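Local coordinates for protein Cj0977 (Campylobacter jejuni, PDB 3BNV) that is of unknown molecular function but acts as a sigma28-regulated, nonflagellar virulence protein with a hot-dog fold, at residues Gln79-Lys84 and Ala110-Asp115. Numbering follows the deposited sequence.
Sequences QASINK and AHALFD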
loop_
_atom_site.group_PDB
_atom_site.type_symbol
_atom_site.label_atom_id
_atom_site.label_comp_id
_atom_site.label_asym_id
_atom_site.label_seq_id
_atom_site.Cartn_x
_atom_site.Cartn_y
_atom_site.Cartn_z
ATOM N N GLN A 79 -7.269 -8.121 6.036
ATOM C CA GLN A 79 -8.180 -7.750 7.096
ATOM C C GLN A 79 -9.531 -8.399 6.909
ATOM O O GLN A 79 -10.152 -8.787 7.876
ATOM C CB GLN A 79 -8.327 -6.244 7.213
ATOM C CG GLN A 79 -7.046 -5.530 7.607
ATOM C CD GLN A 79 -7.331 -4.174 8.179
ATOM O OE1 GLN A 79 -7.874 -4.069 9.269
ATOM N NE2 GLN A 79 -6.998 -3.126 7.449
ATOM N N ALA A 80 -9.989 -8.565 5.672
ATOM C CA ALA A 80 -11.280 -9.208 5.478
ATOM C C ALA A 80 -11.278 -10.668 5.931
ATOM O O ALA A 80 -12.313 -11.197 6.315
ATOM C CB ALA A 80 -11.705 -9.102 4.074
ATOM N N SER A 81 -10.117 -11.309 5.897
ATOM C CA SER A 81 -10.002 -12.708 6.296
ATOM C C SER A 81 -10.209 -12.900 7.789
ATOM O O SER A 81 -10.517 -13.987 8.227
ATOM C CB SER A 81 -8.633 -13.265 5.920
ATOM O OG SER A 81 -7.632 -12.723 6.759
ATOM N N ILE A 82 -9.997 -11.844 8.567
ATOM C CA ILE A 82 -10.223 -11.869 10.005
ATOM C C ILE A 82 -11.584 -11.270 10.330
ATOM O O ILE A 82 -12.274 -11.723 11.223
ATOM C CB ILE A 82 -9.172 -11.005 10.712
ATOM C CG1 ILE A 82 -7.790 -11.564 10.406
ATOM C CG2 ILE A 82 -9.457 -10.933 12.238
ATOM C CD1 ILE A 82 -7.772 -13.076 10.452
ATOM N N ASN A 83 -11.950 -10.219 9.605
ATOM C CA ASN A 83 -13.271 -9.599 9.714
ATOM C C ASN A 83 -13.678 -9.133 11.111
ATOM O O ASN A 83 -14.783 -9.404 11.571
ATOM C CB ASN A 83 -14.379 -10.510 9.171
ATOM C CG ASN A 83 -15.642 -9.733 8.850
ATOM O OD1 ASN A 83 -15.588 -8.527 8.637
ATOM N ND2 ASN A 83 -16.770 -10.410 8.803
ATOM N N LYS A 84 -12.792 -8.425 11.779
ATOM C CA LYS A 84 -13.124 -7.827 13.055
ATOM C C LYS A 84 -13.444 -6.355 12.856
ATOM O O LYS A 84 -12.873 -5.698 11.991
ATOM C CB LYS A 84 -11.957 -7.971 14.018
ATOM C CG LYS A 84 -11.736 -9.390 14.480
ATOM C CD LYS A 84 -12.568 -9.725 15.687
ATOM C CE LYS A 84 -12.530 -11.196 16.007
ATOM N NZ LYS A 84 -13.398 -11.453 17.189
ATOM N N ALA A 110 -6.651 -14.712 0.627
ATOM C CA ALA A 110 -6.021 -14.559 1.944
ATOM C C ALA A 110 -6.423 -15.682 2.875
ATOM O O ALA A 110 -7.599 -16.030 2.956
ATOM C CB ALA A 110 -6.410 -13.210 2.553
ATOM N N HIS A 111 -5.456 -16.256 3.579
ATOM C CA HIS A 111 -5.734 -17.338 4.526
ATOM C C HIS A 111 -5.035 -17.001 5.819
ATOM O O HIS A 111 -3.816 -16.773 5.827
ATOM C CB HIS A 111 -5.189 -18.649 4.017
ATOM C CG HIS A 111 -5.770 -19.088 2.715
ATOM N ND1 HIS A 111 -6.824 -19.974 2.634
ATOM C CD2 HIS A 111 -5.419 -18.798 1.440
ATOM C CE1 HIS A 111 -7.116 -20.192 1.363
ATOM N NE2 HIS A 111 -6.265 -19.505 0.618
ATOM N N ALA A 112 -5.814 -16.931 6.899
ATOM C CA ALA A 112 -5.305 -16.580 8.216
ATOM C C ALA A 112 -4.851 -17.839 8.916
ATOM O O ALA A 112 -5.570 -18.812 8.935
ATOM C CB ALA A 112 -6.388 -15.909 9.019
ATOM N N LEU A 113 -3.658 -17.824 9.498
ATOM C CA LEU A 113 -3.173 -18.968 10.252
ATOM C C LEU A 113 -4.031 -19.128 11.494
ATOM O O LEU A 113 -4.280 -18.155 12.211
ATOM C CB LEU A 113 -1.713 -18.787 10.646
ATOM C CG LEU A 113 -0.755 -19.007 9.479
ATOM C CD1 LEU A 113 0.727 -18.794 9.882
ATOM C CD2 LEU A 113 -0.992 -20.414 8.834
ATOM N N PHE A 114 -4.477 -20.360 11.721
ATOM C CA PHE A 114 -5.427 -20.711 12.756
ATOM C C PHE A 114 -4.960 -20.248 14.127
ATOM O O PHE A 114 -3.804 -20.453 14.500
ATOM C CB PHE A 114 -5.623 -22.231 12.733
ATOM C CG PHE A 114 -6.602 -22.756 13.739
ATOM C CD1 PHE A 114 -6.173 -23.180 14.989
ATOM C CD2 PHE A 114 -7.947 -22.885 13.420
ATOM C CE1 PHE A 114 -7.073 -23.705 15.914
ATOM C CE2 PHE A 114 -8.854 -23.412 14.349
ATOM C CZ PHE A 114 -8.409 -23.814 15.590
ATOM N N ASP A 115 -5.870 -19.617 14.862
ATOM C CA ASP A 115 -5.544 -19.031 16.153
ATOM C C ASP A 115 -6.785 -18.421 16.801
ATOM O O ASP A 115 -7.059 -17.230 16.655
ATOM C CB ASP A 115 -4.465 -17.963 15.994
ATOM C CG ASP A 115 -3.864 -17.544 17.318
ATOM O OD1 ASP A 115 -4.335 -18.021 18.379
ATOM O OD2 ASP A 115 -2.912 -16.727 17.297
#
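Ser81 and Ala112 bury the most surface where the last turn of helix 67-82 meets the end of strand 105-112; here small side chains on both sides let the central helix of the hot-dog fold lie close to its sheet. Ser81 faces the strand and lies over two alanines that project from the same side of it, alternate residues on either side of His111, whose side chain points away from the helix. Its CB packs against the methyl of Ala110, with 4.0 Å between Ser81 CB and Ala110 CB, while the hydroxyl sits beside the next methyl along, Ser81 OG lying 4.1 Å from Ala112 CB. Because OG stands between the backbone N and the carbonyl carbon (chi1 72°), it can turn back to its own helix and hydrogen-bond to the carbonyl oxygen of Ala78. The hydroxyl therefore has its polar partner within the helix and meets the strand only by packing.

Ile82 adds an apolar touch. Its CG1 is placed beside the backbone N (chi1 -60°), and the chain reaches across until Ile82 CD1 comes to 3.5 Å from Ala112 CB. The methyl of Ala112 is thus met by the tip of Ile82 and by the hydroxyl of Ser81, from directions about 60° apart. The contact is small, with 139 Å² buried over both sides. Gln79 O accepts from the backbone N of both Ile82 and Asn83, and Asn83, with a positive phi, is the first residue to leave helical backbone angles.

Within the antiparallel sheet, strand 105-112 runs between strands 46-52 and 120-129. Ser81 also touches Ala47 of the former and Val123 of the latter, so the end of the helix rests across three adjacent strands.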